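Local coordinates for protein nigritoxine (Vibrio nigripulchritudo, PDB 5M41) that is a bacterial toxin active against crustaceans and insects, whose molecular mechanism is not established here, at residues L40-S50 / V206-E217; D387-V395 / K408-N417. All coordinates share one frame; numbering follows the deposited sequence.

Interaction 1 of 2, residues L40-S50 / V206-E217; sequences LYQFAIIEVLS and VLPRSAKGAARE
Ala44 and Val206 meet at the apolar centre of this contact, the alanine CB lying 4.0 Å from CG1 of the valine. They belong to a close-packed helix crossing, a worked example of how small residues let two helix axes come within 6.7 Å of each other; here they cross at 79°. Leu40 and Leu207 extend the apolar patch, with CD1 of Leu40 3.8 Å from CD2 of Leu207, while the Tyr41 ring brings its CE1 to the same Val206 methyl and its hydroxyl bonds to Asn85. Where the backbones are closest, Ala44 faces Ser210, and Gly213 stands opposite Glu47. Lacking a side chain, Gly213 turns its CA directly to Phe43 O, in a CA-H...O contact of 3.3 Å that is nearly straight (166° at the hydrogen).

The Phe43 ring lies over the other helix, its face receiving Ala214 CA in a CH-pi contact, 3.8 Å from that atom to the ring centroid. Glu217 OE1 sits instead at the ring edge, near its plane. Buried polarity is settled locally: Ser210 OG donates to Leu40 O across 2.6 Å, so this carbonyl, which also accepts from Ala44 N, is gripped twice; Tyr257 is a further partner of the hydroxyl. Arg209 sends its extended chain past Val48 to the carbonyls of Leu103 and Ser105.

Toward the polar edge, Glu47 lays its aliphatic part over Arg209 O and Lys212 CB, and its OE1 forms a salt bridge with Arg216 NH1 at 3.3 Å, whose hydrogen bond is weak. The bend of the Arg216 chain at chi3 (87°) brings the guanidinium across Ser50. The serine OG, weakly hydrogen-bonded to Tyr64 OH, lies over one guanidinium face, 3.0 Å from NE but too badly angled for a hydrogen bond.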
ATOM      1  N   LEU A  40      -6.950  32.437   9.549  1.00 32.04           N
ATOM      2  CA  LEU A  40      -6.431  31.726  10.726  1.00 31.95           C
ATOM      3  C   LEU A  40      -6.472  32.650  11.963  1.00 31.70           C
ATOM      4  O   LEU A  40      -6.963  32.254  13.048  1.00 30.74           O
ATOM      5  CB  LEU A  40      -5.000  31.249  10.446  1.00 30.93           C
ATOM      6  CG  LEU A  40      -4.206  30.363  11.394  1.00 31.89           C
ATOM      7  CD1 LEU A  40      -2.985  29.778  10.650  1.00 30.95           C
ATOM      8  CD2 LEU A  40      -3.699  31.179  12.582  1.00 32.72           C
ATOM      9  N   TYR A  41      -5.909  33.852  11.829  1.00 30.50           N
ATOM     10  CA  TYR A  41      -5.917  34.769  12.979  1.00 31.70           C
ATOM     11  C   TYR A  41      -7.342  35.160  13.369  1.00 32.43           C
ATOM     12  O   TYR A  41      -7.679  35.233  14.561  1.00 31.81           O
ATOM     13  CB  TYR A  41      -5.072  36.005  12.699  1.00 30.18           C
ATOM     14  CG  TYR A  41      -3.667  35.877  13.297  1.00 30.95           C
ATOM     15  CD1 TYR A  41      -3.478  35.919  14.678  1.00 30.14           C
ATOM     16  CD2 TYR A  41      -2.544  35.680  12.487  1.00 29.29           C
ATOM     17  CE1 TYR A  41      -2.208  35.791  15.237  1.00 30.13           C
ATOM     18  CE2 TYR A  41      -1.271  35.561  13.044  1.00 30.72           C
ATOM     19  CZ  TYR A  41      -1.113  35.619  14.421  1.00 30.94           C
ATOM     20  OH  TYR A  41       0.155  35.527  14.993  1.00 32.24           O
ATOM     21  N   GLN A  42      -8.181  35.364  12.348  1.00 31.34           N
ATOM     22  CA  GLN A  42      -9.552  35.762  12.558  1.00 33.92           C
ATOM     23  C   GLN A  42     -10.285  34.729  13.406  1.00 35.27           C
ATOM     24  O   GLN A  42     -11.011  35.103  14.329  1.00 35.34           O
ATOM     25  CB  GLN A  42     -10.250  35.940  11.219  1.00 35.51           C
ATOM     26  CG  GLN A  42     -11.682  36.385  11.314  1.00 40.82           C
ATOM     27  CD  GLN A  42     -11.799  37.865  11.119  1.00 45.69           C
ATOM     28  OE1 GLN A  42     -10.980  38.641  11.624  1.00 48.16           O
ATOM     29  NE2 GLN A  42     -12.815  38.277  10.378  1.00 47.73           N
ATOM     30  N   PHE A  43     -10.108  33.439  13.085  1.00 34.02           N
ATOM     31  CA  PHE A  43     -10.745  32.367  13.862  1.00 34.32           C
ATOM     32  C   PHE A  43     -10.219  32.277  15.294  1.00 35.69           C
ATOM     33  O   PHE A  43     -10.999  32.016  16.209  1.00 35.16           O
ATOM     34  CB  PHE A  43     -10.593  31.004  13.181  1.00 33.72           C
ATOM     35  CG  PHE A  43     -11.512  30.797  11.996  1.00 35.38           C
ATOM     36  CD1 PHE A  43     -12.893  30.998  12.112  1.00 36.60           C
ATOM     37  CD2 PHE A  43     -11.002  30.333  10.774  1.00 36.20           C
ATOM     38  CE1 PHE A  43     -13.754  30.793  11.030  1.00 38.44           C
ATOM     39  CE2 PHE A  43     -11.858  30.112   9.690  1.00 37.78           C
ATOM     40  CZ  PHE A  43     -13.234  30.350   9.813  1.00 38.11           C
ATOM     41  N   ALA A  44      -8.897  32.458  15.476  1.00 34.18           N
ATOM     42  CA  ALA A  44      -8.312  32.581  16.816  1.00 35.05           C
ATOM     43  C   ALA A  44      -8.961  33.708  17.648  1.00 35.78           C
ATOM     44  O   ALA A  44      -9.302  33.515  18.830  1.00 36.02           O
ATOM     45  CB  ALA A  44      -6.800  32.787  16.740  1.00 33.69           C
ATOM     46  N   ILE A  45      -9.104  34.880  17.037  1.00 35.93           N
ATOM     47  CA  ILE A  45      -9.772  36.013  17.680  1.00 36.20           C
ATOM     48  C   ILE A  45     -11.203  35.635  18.077  1.00 37.89           C
ATOM     49  O   ILE A  45     -11.609  35.840  19.234  1.00 39.10           O
ATOM     50  CB  ILE A  45      -9.792  37.262  16.784  1.00 35.44           C
ATOM     51  CG1 ILE A  45      -8.367  37.755  16.535  1.00 34.93           C
ATOM     52  CG2 ILE A  45     -10.565  38.403  17.458  1.00 35.59           C
ATOM     53  CD1 ILE A  45      -8.274  38.716  15.353  1.00 33.89           C
ATOM     54  N   ILE A  46     -11.957  35.091  17.120  1.00 38.66           N
ATOM     55  CA  ILE A  46     -13.316  34.605  17.381  1.00 40.73           C
ATOM     56  C   ILE A  46     -13.350  33.672  18.595  1.00 41.28           C
ATOM     57  O   ILE A  46     -14.196  33.833  19.474  1.00 43.13           O
ATOM     58  CB  ILE A  46     -13.938  33.896  16.163  1.00 40.21           C
ATOM     59  CG1 ILE A  46     -14.316  34.925  15.082  1.00 42.22           C
ATOM     60  CG2 ILE A  46     -15.204  33.158  16.582  1.00 42.36           C
ATOM     61  CD1 ILE A  46     -14.444  34.347  13.671  1.00 40.95           C
ATOM     62  N   GLU A  47     -12.424  32.720  18.663  1.00 38.76           N
ATOM     63  CA  GLU A  47     -12.385  31.837  19.811  1.00 40.43           C
ATOM     64  C   GLU A  47     -12.229  32.615  21.123  1.00 41.33           C
ATOM     65  O   GLU A  47     -12.911  32.322  22.112  1.00 43.43           O
ATOM     66  CB  GLU A  47     -11.318  30.754  19.652  1.00 39.88           C
ATOM     67  CG  GLU A  47     -11.133  29.820  20.841  1.00 42.66           C
ATOM     68  CD  GLU A  47     -12.383  29.016  21.219  1.00 47.04           C
ATOM     69  OE1 GLU A  47     -13.345  28.910  20.424  1.00 47.69           O
ATOM     70  OE2 GLU A  47     -12.395  28.476  22.336  1.00 50.98           O
ATOM     71  N   VAL A  48     -11.336  33.599  21.144  1.00 39.70           N
ATOM     72  CA  VAL A  48     -11.046  34.316  22.384  1.00 39.79           C
ATOM     73  C   VAL A  48     -12.226  35.225  22.762  1.00 41.65           C
ATOM     74  O   VAL A  48     -12.603  35.299  23.932  1.00 39.72           O
ATOM     75  CB  VAL A  48      -9.679  35.049  22.333  1.00 41.15           C
ATOM     76  CG1 VAL A  48      -9.455  35.918  23.565  1.00 39.27           C
ATOM     77  CG2 VAL A  48      -8.555  34.030  22.178  1.00 37.82           C
ATOM     78  N   LEU A  49     -12.827  35.883  21.774  1.00 41.18           N
ATOM     79  CA  LEU A  49     -14.056  36.623  22.028  1.00 43.74           C
ATOM     80  C   LEU A  49     -15.162  35.729  22.614  1.00 47.56           C
ATOM     81  O   LEU A  49     -15.825  36.164  23.553  1.00 48.58           O
ATOM     82  CB  LEU A  49     -14.561  37.363  20.789  1.00 42.86           C
ATOM     83  CG  LEU A  49     -13.626  38.383  20.141  1.00 42.96           C
ATOM     84  CD1 LEU A  49     -14.292  38.948  18.900  1.00 45.23           C
ATOM     85  CD2 LEU A  49     -13.254  39.510  21.103  1.00 45.69           C
ATOM     86  N   SER A  50     -15.351  34.501  22.103  1.00 47.01           N
ATOM     87  CA  SER A  50     -16.349  33.578  22.675  1.00 49.99           C
ATOM     88  C   SER A  50     -16.066  33.311  24.149  1.00 53.17           C
ATOM     89  O   SER A  50     -16.980  33.269  24.975  1.00 50.91           O
ATOM     90  CB  SER A  50     -16.397  32.231  21.945  1.00 50.65           C
ATOM     91  OG  SER A  50     -16.654  32.434  20.568  1.00 57.41           O
ATOM     92  N   VAL A 206      -1.833  29.749  19.405  1.00 34.59           N
ATOM     93  CA  VAL A 206      -2.732  30.410  18.441  1.00 32.98           C
ATOM     94  C   VAL A 206      -3.458  29.378  17.578  1.00 34.25           C
ATOM     95  O   VAL A 206      -4.658  29.489  17.322  1.00 34.37           O
ATOM     96  CB  VAL A 206      -1.965  31.386  17.495  1.00 32.89           C
ATOM     97  CG1 VAL A 206      -2.913  31.988  16.458  1.00 32.68           C
ATOM     98  CG2 VAL A 206      -1.288  32.509  18.284  1.00 32.01           C
ATOM     99  N   LEU A 207      -2.725  28.372  17.125  1.00 33.35           N
ATOM    100  CA  LEU A 207      -3.283  27.395  16.180  1.00 32.36           C
ATOM    101  C   LEU A 207      -4.490  26.619  16.720  1.00 33.38           C
ATOM    102  O   LEU A 207      -5.531  26.579  16.057  1.00 33.54           O
ATOM    103  CB  LEU A 207      -2.179  26.448  15.689  1.00 31.19           C
ATOM    104  CG  LEU A 207      -1.146  27.131  14.785  1.00 31.48           C
ATOM    105  CD1 LEU A 207       0.119  26.263  14.593  1.00 30.19           C
ATOM    106  CD2 LEU A 207      -1.834  27.461  13.460  1.00 29.51           C
ATOM    107  N   PRO A 208      -4.370  25.997  17.928  1.00 35.17           N
ATOM    108  CA  PRO A 208      -5.539  25.321  18.503  1.00 35.55           C
ATOM    109  C   PRO A 208      -6.716  26.265  18.758  1.00 34.92           C
ATOM    110  O   PRO A 208      -7.863  25.856  18.629  1.00 36.07           O
ATOM    111  CB  PRO A 208      -5.015  24.767  19.859  1.00 38.41           C
ATOM    112  CG  PRO A 208      -3.712  25.455  20.128  1.00 36.76           C
ATOM    113  CD  PRO A 208      -3.169  25.831  18.772  1.00 35.07           C
ATOM    114  N   ARG A 209      -6.450  27.517  19.119  1.00 34.90           N
ATOM    115  CA  ARG A 209      -7.552  28.486  19.234  1.00 34.69           C
ATOM    116  C   ARG A 209      -8.155  28.800  17.896  1.00 33.24           C
ATOM    117  O   ARG A 209      -9.374  28.960  17.783  1.00 32.87           O
ATOM    118  CB  ARG A 209      -7.123  29.784  19.928  1.00 35.94           C
ATOM    119  CG  ARG A 209      -6.651  29.526  21.351  1.00 40.38           C
ATOM    120  CD  ARG A 209      -6.476  30.809  22.158  1.00 39.33           C
ATOM    121  NE  ARG A 209      -6.369  30.438  23.555  1.00 38.56           N
ATOM    122  CZ  ARG A 209      -5.288  30.591  24.294  1.00 40.28           C
ATOM    123  NH1 ARG A 209      -4.172  31.153  23.796  1.00 39.52           N
ATOM    124  NH2 ARG A 209      -5.325  30.179  25.543  1.00 39.23           N
ATOM    125  N   SER A 210      -7.308  28.906  16.877  1.00 32.55           N
ATOM    126  CA  SER A 210      -7.809  29.141  15.525  1.00 32.71           C
ATOM    127  C   SER A 210      -8.701  27.950  15.130  1.00 33.35           C
ATOM    128  O   SER A 210      -9.825  28.135  14.700  1.00 35.63           O
ATOM    129  CB  SER A 210      -6.646  29.353  14.548  1.00 31.47           C
ATOM    130  OG  SER A 210      -7.147  29.642  13.240  1.00 32.30           O
ATOM    131  N   ALA A 211      -8.218  26.729  15.353  1.00 33.49           N
ATOM    132  CA  ALA A 211      -8.962  25.527  14.999  1.00 34.67           C
ATOM    133  C   ALA A 211     -10.313  25.515  15.740  1.00 37.18           C
ATOM    134  O   ALA A 211     -11.359  25.154  15.164  1.00 37.96           O
ATOM    135  CB  ALA A 211      -8.156  24.287  15.354  1.00 34.08           C
ATOM    136  N   LYS A 212     -10.298  25.930  17.007  1.00 36.56           N
ATOM    137  CA  LYS A 212     -11.534  25.959  17.776  1.00 39.13           C
ATOM    138  C   LYS A 212     -12.488  27.001  17.224  1.00 39.18           C
ATOM    139  O   LYS A 212     -13.683  26.756  17.137  1.00 40.31           O
ATOM    140  CB  LYS A 212     -11.264  26.264  19.234  1.00 42.47           C
ATOM    141  CG  LYS A 212     -11.168  25.032  20.103  1.00 49.81           C
ATOM    142  CD  LYS A 212     -10.833  25.376  21.557  1.00 54.98           C
ATOM    143  CE  LYS A 212      -9.348  25.716  21.724  1.00 57.29           C
ATOM    144  NZ  LYS A 212      -8.992  25.806  23.173  1.00 64.09           N
ATOM    145  N   GLY A 213     -11.964  28.170  16.867  1.00 36.87           N
ATOM    146  CA  GLY A 213     -12.781  29.217  16.266  1.00 36.81           C
ATOM    147  C   GLY A 213     -13.420  28.705  14.988  1.00 38.32           C
ATOM    148  O   GLY A 213     -14.601  28.923  14.746  1.00 37.86           O
ATOM    149  N   ALA A 214     -12.641  28.000  14.180  1.00 36.85           N
ATOM    150  CA  ALA A 214     -13.170  27.473  12.934  1.00 37.67           C
ATOM    151  C   ALA A 214     -14.272  26.417  13.176  1.00 39.63           C
ATOM    152  O   ALA A 214     -15.213  26.363  12.404  1.00 39.23           O
ATOM    153  CB  ALA A 214     -12.058  26.921  12.058  1.00 34.61           C
ATOM    154  N   ALA A 215     -14.153  25.601  14.236  1.00 39.37           N
ATOM    155  CA  ALA A 215     -15.160  24.576  14.545  1.00 41.52           C
ATOM    156  C   ALA A 215     -16.471  25.182  15.008  1.00 43.85           C
ATOM    157  O   ALA A 215     -17.487  24.529  14.929  1.00 44.94           O
ATOM    158  CB  ALA A 215     -14.656  23.603  15.611  1.00 43.97           C
ATOM    159  N   ARG A 216     -16.430  26.425  15.495  1.00 45.41           N
ATOM    160  CA  ARG A 216     -17.617  27.188  15.870  1.00 49.17           C
ATOM    161  C   ARG A 216     -18.359  27.735  14.676  1.00 47.16           C
ATOM    162  O   ARG A 216     -19.471  28.151  14.829  1.00 46.34           O
ATOM    163  CB  ARG A 216     -17.257  28.425  16.714  1.00 51.27           C
ATOM    164  CG  ARG A 216     -16.475  28.176  17.967  1.00 55.23           C
ATOM    165  CD  ARG A 216     -16.249  29.505  18.673  1.00 57.71           C
ATOM    166  NE  ARG A 216     -17.388  29.755  19.530  1.00 66.79           N
ATOM    167  CZ  ARG A 216     -17.503  29.246  20.753  1.00 67.19           C
ATOM    168  NH1 ARG A 216     -16.524  28.502  21.272  1.00 70.55           N
ATOM    169  NH2 ARG A 216     -18.578  29.497  21.457  1.00 65.68           N
ATOM    170  N   GLU A 217     -17.721  27.814  13.511  1.00 43.56           N
ATOM    171  CA  GLU A 217     -18.340  28.438  12.335  1.00 45.14           C
ATOM    172  C   GLU A 217     -19.614  27.666  11.882  1.00 44.90           C
ATOM    173  O   GLU A 217     -19.503  26.547  11.425  1.00 45.69           O
ATOM    174  CB  GLU A 217     -17.301  28.505  11.207  1.00 45.25           C
ATOM    175  CG  GLU A 217     -17.711  29.290   9.978  1.00 50.12           C
ATOM    176  CD  GLU A 217     -17.781  30.789  10.241  1.00 55.52           C
ATOM    177  OE1 GLU A 217     -17.327  31.244  11.319  1.00 55.22           O
ATOM    178  OE2 GLU A 217     -18.287  31.510   9.361  1.00 56.43           O
TER

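Interaction 2 of 2, residues D387-V395 / K408-N417; sequences DIINGLVSV and KIGNAIKKGN
Asp387 and Gly416 bring together the flat groups at one end of the contact, where no aromatic ring takes part. The carboxylate turns OD2 to the peptide oxygen of Gly416 at 3.3 Å; both are acceptors, so no hydrogen bond joins them, and the poorly ordered glycine suggests a loose edge. A second flat group, the peptide carbonyl of Gly391, has Ala412 CB 3.3 Å from its oxygen, which also accepts the Ser394 hydroxyl from within its own helix. With no side chain on Gly391, the Ala412 backbone comes close, 4.3 Å between CA atoms, and Gly391 CA faces Ala412 O in a CA-H...O contact.

Branched side chains flank this pair. Toward the start of helix 386-396, Ile388 CG1 meets Ile413 CG2 at 4.1 Å. One turn on, Leu392 lies alongside Ile409, pointing the same way, whereas Val395 crosses Ile409 at about a right angle, CG2 against its CG1. Val395 CG1 reaches Ala412 CB at 3.9 Å. Lys408 leads its amine away to a salt bridge with Asp617. The axes approach to 7.6 Å at 133°, as in a splayed antiparallel helical hairpin, here laid against strands 359-363 and 366-370 of an antiparallel sheet.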
ATOM      1  N   ASP A 387      -6.903  -0.758  12.990  1.00 46.71           N
ATOM      2  CA  ASP A 387      -8.000  -1.011  12.042  1.00 48.53           C
ATOM      3  C   ASP A 387      -7.449  -1.167  10.626  1.00 45.07           C
ATOM      4  O   ASP A 387      -7.921  -1.990   9.850  1.00 47.28           O
ATOM      5  CB  ASP A 387      -9.052   0.107  12.061  1.00 49.58           C
ATOM      6  CG  ASP A 387      -9.855   0.157  13.375  1.00 55.40           C
ATOM      7  OD1 ASP A 387      -9.861  -0.836  14.135  1.00 57.91           O
ATOM      8  OD2 ASP A 387     -10.498   1.197  13.638  1.00 54.99           O
ATOM      9  N   ILE A 388      -6.452  -0.368  10.297  1.00 43.73           N
ATOM     10  CA  ILE A 388      -5.850  -0.416   8.961  1.00 43.47           C
ATOM     11  C   ILE A 388      -5.138  -1.738   8.738  1.00 41.65           C
ATOM     12  O   ILE A 388      -5.346  -2.395   7.713  1.00 40.78           O
ATOM     13  CB  ILE A 388      -4.900   0.773   8.730  1.00 41.88           C
ATOM     14  CG1 ILE A 388      -5.727   2.041   8.513  1.00 41.63           C
ATOM     15  CG2 ILE A 388      -3.949   0.485   7.556  1.00 41.36           C
ATOM     16  CD1 ILE A 388      -4.987   3.335   8.753  1.00 41.94           C
ATOM     17  N   ILE A 389      -4.329  -2.143   9.712  1.00 41.11           N
ATOM     18  CA  ILE A 389      -3.547  -3.361   9.545  1.00 41.30           C
ATOM     19  C   ILE A 389      -4.421  -4.624   9.635  1.00 43.44           C
ATOM     20  O   ILE A 389      -4.211  -5.566   8.865  1.00 42.94           O
ATOM     21  CB  ILE A 389      -2.309  -3.369  10.458  1.00 42.62           C
ATOM     22  CG1 ILE A 389      -1.403  -2.170  10.081  1.00 41.11           C
ATOM     23  CG2 ILE A 389      -1.584  -4.713  10.367  1.00 42.26           C
ATOM     24  CD1 ILE A 389      -0.329  -1.802  11.100  1.00 42.53           C
ATOM     25  N   ASN A 390      -5.420  -4.632  10.526  1.00 45.73           N
ATOM     26  CA  ASN A 390      -6.437  -5.708  10.538  1.00 49.63           C
ATOM     27  C   ASN A 390      -7.128  -5.834   9.174  1.00 49.78           C
ATOM     28  O   ASN A 390      -7.226  -6.925   8.621  1.00 52.01           O
ATOM     29  CB  ASN A 390      -7.500  -5.501  11.631  1.00 54.06           C
ATOM     30  CG  ASN A 390      -6.967  -5.752  13.039  1.00 58.99           C
ATOM     31  OD1 ASN A 390      -5.833  -6.190  13.235  1.00 60.82           O
ATOM     32  ND2 ASN A 390      -7.795  -5.472  14.030  1.00 61.55           N
ATOM     33  N   GLY A 391      -7.589  -4.714   8.627  1.00 48.89           N
ATOM     34  CA  GLY A 391      -8.247  -4.731   7.321  1.00 50.05           C
ATOM     35  C   GLY A 391      -7.350  -5.328   6.242  1.00 49.35           C
ATOM     36  O   GLY A 391      -7.759  -6.222   5.501  1.00 51.28           O
ATOM     37  N   LEU A 392      -6.123  -4.837   6.151  1.00 46.47           N
ATOM     38  CA  LEU A 392      -5.198  -5.321   5.136  1.00 45.19           C
ATOM     39  C   LEU A 392      -4.900  -6.811   5.281  1.00 44.64           C
ATOM     40  O   LEU A 392      -4.917  -7.561   4.290  1.00 45.13           O
ATOM     41  CB  LEU A 392      -3.890  -4.501   5.130  1.00 42.00           C
ATOM     42  CG  LEU A 392      -2.803  -4.999   4.160  1.00 41.69           C
ATOM     43  CD1 LEU A 392      -3.285  -5.031   2.712  1.00 40.62           C
ATOM     44  CD2 LEU A 392      -1.535  -4.167   4.289  1.00 38.08           C
ATOM     45  N   VAL A 393      -4.595  -7.231   6.503  1.00 44.03           N
ATOM     46  CA  VAL A 393      -4.281  -8.628   6.764  1.00 46.59           C
ATOM     47  C   VAL A 393      -5.471  -9.520   6.365  1.00 49.98           C
ATOM     48  O   VAL A 393      -5.288 -10.551   5.718  1.00 50.43           O
ATOM     49  CB  VAL A 393      -3.878  -8.883   8.233  1.00 46.90           C
ATOM     50  CG1 VAL A 393      -3.958 -10.367   8.561  1.00 49.59           C
ATOM     51  CG2 VAL A 393      -2.476  -8.380   8.497  1.00 45.71           C
ATOM     52  N   SER A 394      -6.686  -9.110   6.702  1.00 51.48           N
ATOM     53  CA  SER A 394      -7.848  -9.933   6.345  1.00 55.89           C
ATOM     54  C   SER A 394      -7.999 -10.144   4.839  1.00 56.06           C
ATOM     55  O   SER A 394      -8.497 -11.188   4.413  1.00 58.67           O
ATOM     56  CB  SER A 394      -9.149  -9.374   6.923  1.00 58.70           C
ATOM     57  OG  SER A 394      -9.555  -8.197   6.239  1.00 61.16           O
ATOM     58  N   VAL A 395      -7.590  -9.171   4.026  1.00 52.35           N
ATOM     59  CA  VAL A 395      -7.687  -9.365   2.569  1.00 51.94           C
ATOM     60  C   VAL A 395      -6.396  -9.914   1.940  1.00 51.96           C
ATOM     61  O   VAL A 395      -6.445 -10.510   0.863  1.00 52.14           O
ATOM     62  CB  VAL A 395      -8.221  -8.121   1.806  1.00 53.12           C
ATOM     63  CG1 VAL A 395      -9.652  -7.783   2.241  1.00 53.97           C
ATOM     64  CG2 VAL A 395      -7.293  -6.929   1.989  1.00 50.08           C
ATOM     65  N   LYS A 408     -10.902  -3.427  -2.496  1.00 56.33           N
ATOM     66  CA  LYS A 408     -10.936  -4.369  -1.362  1.00 55.43           C
ATOM     67  C   LYS A 408     -10.156  -3.865  -0.148  1.00 51.54           C
ATOM     68  O   LYS A 408     -10.623  -3.972   0.985  1.00 52.13           O
ATOM     69  CB  LYS A 408     -10.394  -5.744  -1.761  1.00 57.01           C
ATOM     70  CG  LYS A 408     -11.440  -6.723  -2.292  1.00 62.03           C
ATOM     71  CD  LYS A 408     -10.763  -8.033  -2.676  1.00 63.35           C
ATOM     72  CE  LYS A 408     -11.753  -9.107  -3.090  1.00 71.43           C
ATOM     73  NZ  LYS A 408     -12.366  -8.817  -4.408  1.00 76.32           N
ATOM     74  N   ILE A 409      -8.968  -3.310  -0.371  1.00 48.44           N
ATOM     75  CA  ILE A 409      -8.200  -2.785   0.756  1.00 46.53           C
ATOM     76  C   ILE A 409      -8.950  -1.623   1.409  1.00 47.44           C
ATOM     77  O   ILE A 409      -9.138  -1.610   2.634  1.00 47.11           O
ATOM     78  CB  ILE A 409      -6.764  -2.381   0.354  1.00 44.52           C
ATOM     79  CG1 ILE A 409      -5.966  -3.640  -0.037  1.00 43.33           C
ATOM     80  CG2 ILE A 409      -6.103  -1.651   1.491  1.00 41.81           C
ATOM     81  CD1 ILE A 409      -4.743  -3.378  -0.895  1.00 42.46           C
ATOM     82  N   GLY A 410      -9.406  -0.669   0.597  1.00 48.30           N
ATOM     83  CA  GLY A 410     -10.147   0.478   1.129  1.00 51.19           C
ATOM     84  C   GLY A 410     -11.361   0.063   1.957  1.00 55.34           C
ATOM     85  O   GLY A 410     -11.596   0.596   3.049  1.00 56.77           O
ATOM     86  N   ASN A 411     -12.131  -0.889   1.431  1.00 58.07           N
ATOM     87  CA  ASN A 411     -13.314  -1.433   2.115  1.00 61.60           C
ATOM     88  C   ASN A 411     -12.984  -2.141   3.422  1.00 62.49           C
ATOM     89  O   ASN A 411     -13.727  -2.025   4.399  1.00 63.79           O
ATOM     90  CB  ASN A 411     -14.073  -2.392   1.200  1.00 66.59           C
ATOM     91  CG  ASN A 411     -14.673  -1.700  -0.006  1.00 70.66           C
ATOM     92  OD1 ASN A 411     -14.676  -0.470  -0.102  1.00 72.31           O
ATOM     93  ND2 ASN A 411     -15.196  -2.492  -0.933  1.00 75.50           N
ATOM     94  N   ALA A 412     -11.869  -2.867   3.453  1.00 59.90           N
ATOM     95  CA  ALA A 412     -11.487  -3.574   4.669  1.00 59.24           C
ATOM     96  C   ALA A 412     -11.056  -2.588   5.762  1.00 61.38           C
ATOM     97  O   ALA A 412     -11.280  -2.827   6.953  1.00 64.34           O
ATOM     98  CB  ALA A 412     -10.402  -4.594   4.371  1.00 56.54           C
ATOM     99  N   ILE A 413     -10.474  -1.465   5.351  1.00 60.83           N
ATOM    100  CA  ILE A 413     -10.099  -0.400   6.280  1.00 63.90           C
ATOM    101  C   ILE A 413     -11.347   0.250   6.901  1.00 70.34           C
ATOM    102  O   ILE A 413     -11.422   0.433   8.117  1.00 71.14           O
ATOM    103  CB  ILE A 413      -9.228   0.660   5.580  1.00 62.34           C
ATOM    104  CG1 ILE A 413      -7.801   0.138   5.437  1.00 61.92           C
ATOM    105  CG2 ILE A 413      -9.255   1.986   6.340  1.00 64.68           C
ATOM    106  CD1 ILE A 413      -6.942   0.999   4.533  1.00 63.54           C
ATOM    107  N   LYS A 414     -12.323   0.569   6.051  1.00 73.90           N
ATOM    108  CA  LYS A 414     -13.568   1.219   6.466  1.00 79.45           C
ATOM    109  C   LYS A 414     -14.523   0.285   7.198  1.00 85.47           C
ATOM    110  O   LYS A 414     -15.519   0.741   7.754  1.00 89.59           O
ATOM    111  CB  LYS A 414     -14.290   1.809   5.255  1.00 77.95           C
ATOM    112  CG  LYS A 414     -13.551   2.965   4.609  1.00 76.61           C
ATOM    113  CD  LYS A 414     -14.391   3.622   3.530  1.00 78.92           C
ATOM    114  CE  LYS A 414     -14.537   2.755   2.296  1.00 78.40           C
ATOM    115  NZ  LYS A 414     -15.277   3.513   1.250  1.00 83.47           N
ATOM    116  N   LYS A 415     -14.232  -1.016   7.187  1.00 89.71           N
ATOM    117  CA  LYS A 415     -15.073  -1.999   7.870  1.00 99.21           C
ATOM    118  C   LYS A 415     -15.013  -1.817   9.387  1.00104.41           C
ATOM    119  O   LYS A 415     -16.040  -1.919  10.061  1.00108.45           O
ATOM    120  CB  LYS A 415     -14.678  -3.431   7.490  1.00101.80           C
ATOM    121  CG  LYS A 415     -15.593  -4.490   8.086  1.00107.67           C
ATOM    122  CD  LYS A 415     -14.842  -5.760   8.447  1.00107.57           C
ATOM    123  CE  LYS A 415     -15.563  -6.501   9.563  1.00109.63           C
ATOM    124  NZ  LYS A 415     -15.302  -7.965   9.501  1.00111.83           N
ATOM    125  N   GLY A 416     -13.816  -1.540   9.909  1.00104.79           N
ATOM    126  CA  GLY A 416     -13.613  -1.292  11.341  1.00110.52           C
ATOM    127  C   GLY A 416     -14.097   0.074  11.813  1.00120.99           C
ATOM    128  O   GLY A 416     -13.671   0.556  12.869  1.00118.18           O
ATOM    129  N   ASN A 417     -14.982   0.692  11.020  1.00129.58           N
ATOM    130  CA  ASN A 417     -15.607   2.003  11.302  1.00133.06           C
ATOM    131  C   ASN A 417     -16.740   2.329  10.300  1.00133.27           C
ATOM    132  O   ASN A 417     -16.494   2.953   9.261  1.00127.96           O
ATOM    133  CB  ASN A 417     -14.563   3.143  11.357  1.00131.98           C
ATOM    134  CG  ASN A 417     -13.643   3.175  10.137  1.00130.44           C
ATOM    135  OD1 ASN A 417     -12.789   2.303   9.956  1.00128.03           O
ATOM    136  ND2 ASN A 417     -13.803   4.199   9.306  1.00128.97           N
TER

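In the fold
Interactions 1 and 2 hold different elements, with centres about 35 Å apart and nearest atoms about 20 Å apart. The 40-50/206-217 contact lies far from the centre of the chain yet is largely buried, joining helices separated by a long excursion that includes helix 177-191, which carries Val189 of the magnesium site and also packs on Tyr41. The 387-395/408-417 contact is more central but only partly buried, and it closes a short local hairpin. Both use a glycine where the helices come close, though in interaction 1 an alanine and a serine are nearer still. Interaction 1 adds a hydroxyl-to-carbonyl bond and a peripheral salt bridge, whereas interaction 2 has no hydrogen bond between its segments and relies on aliphatic packing.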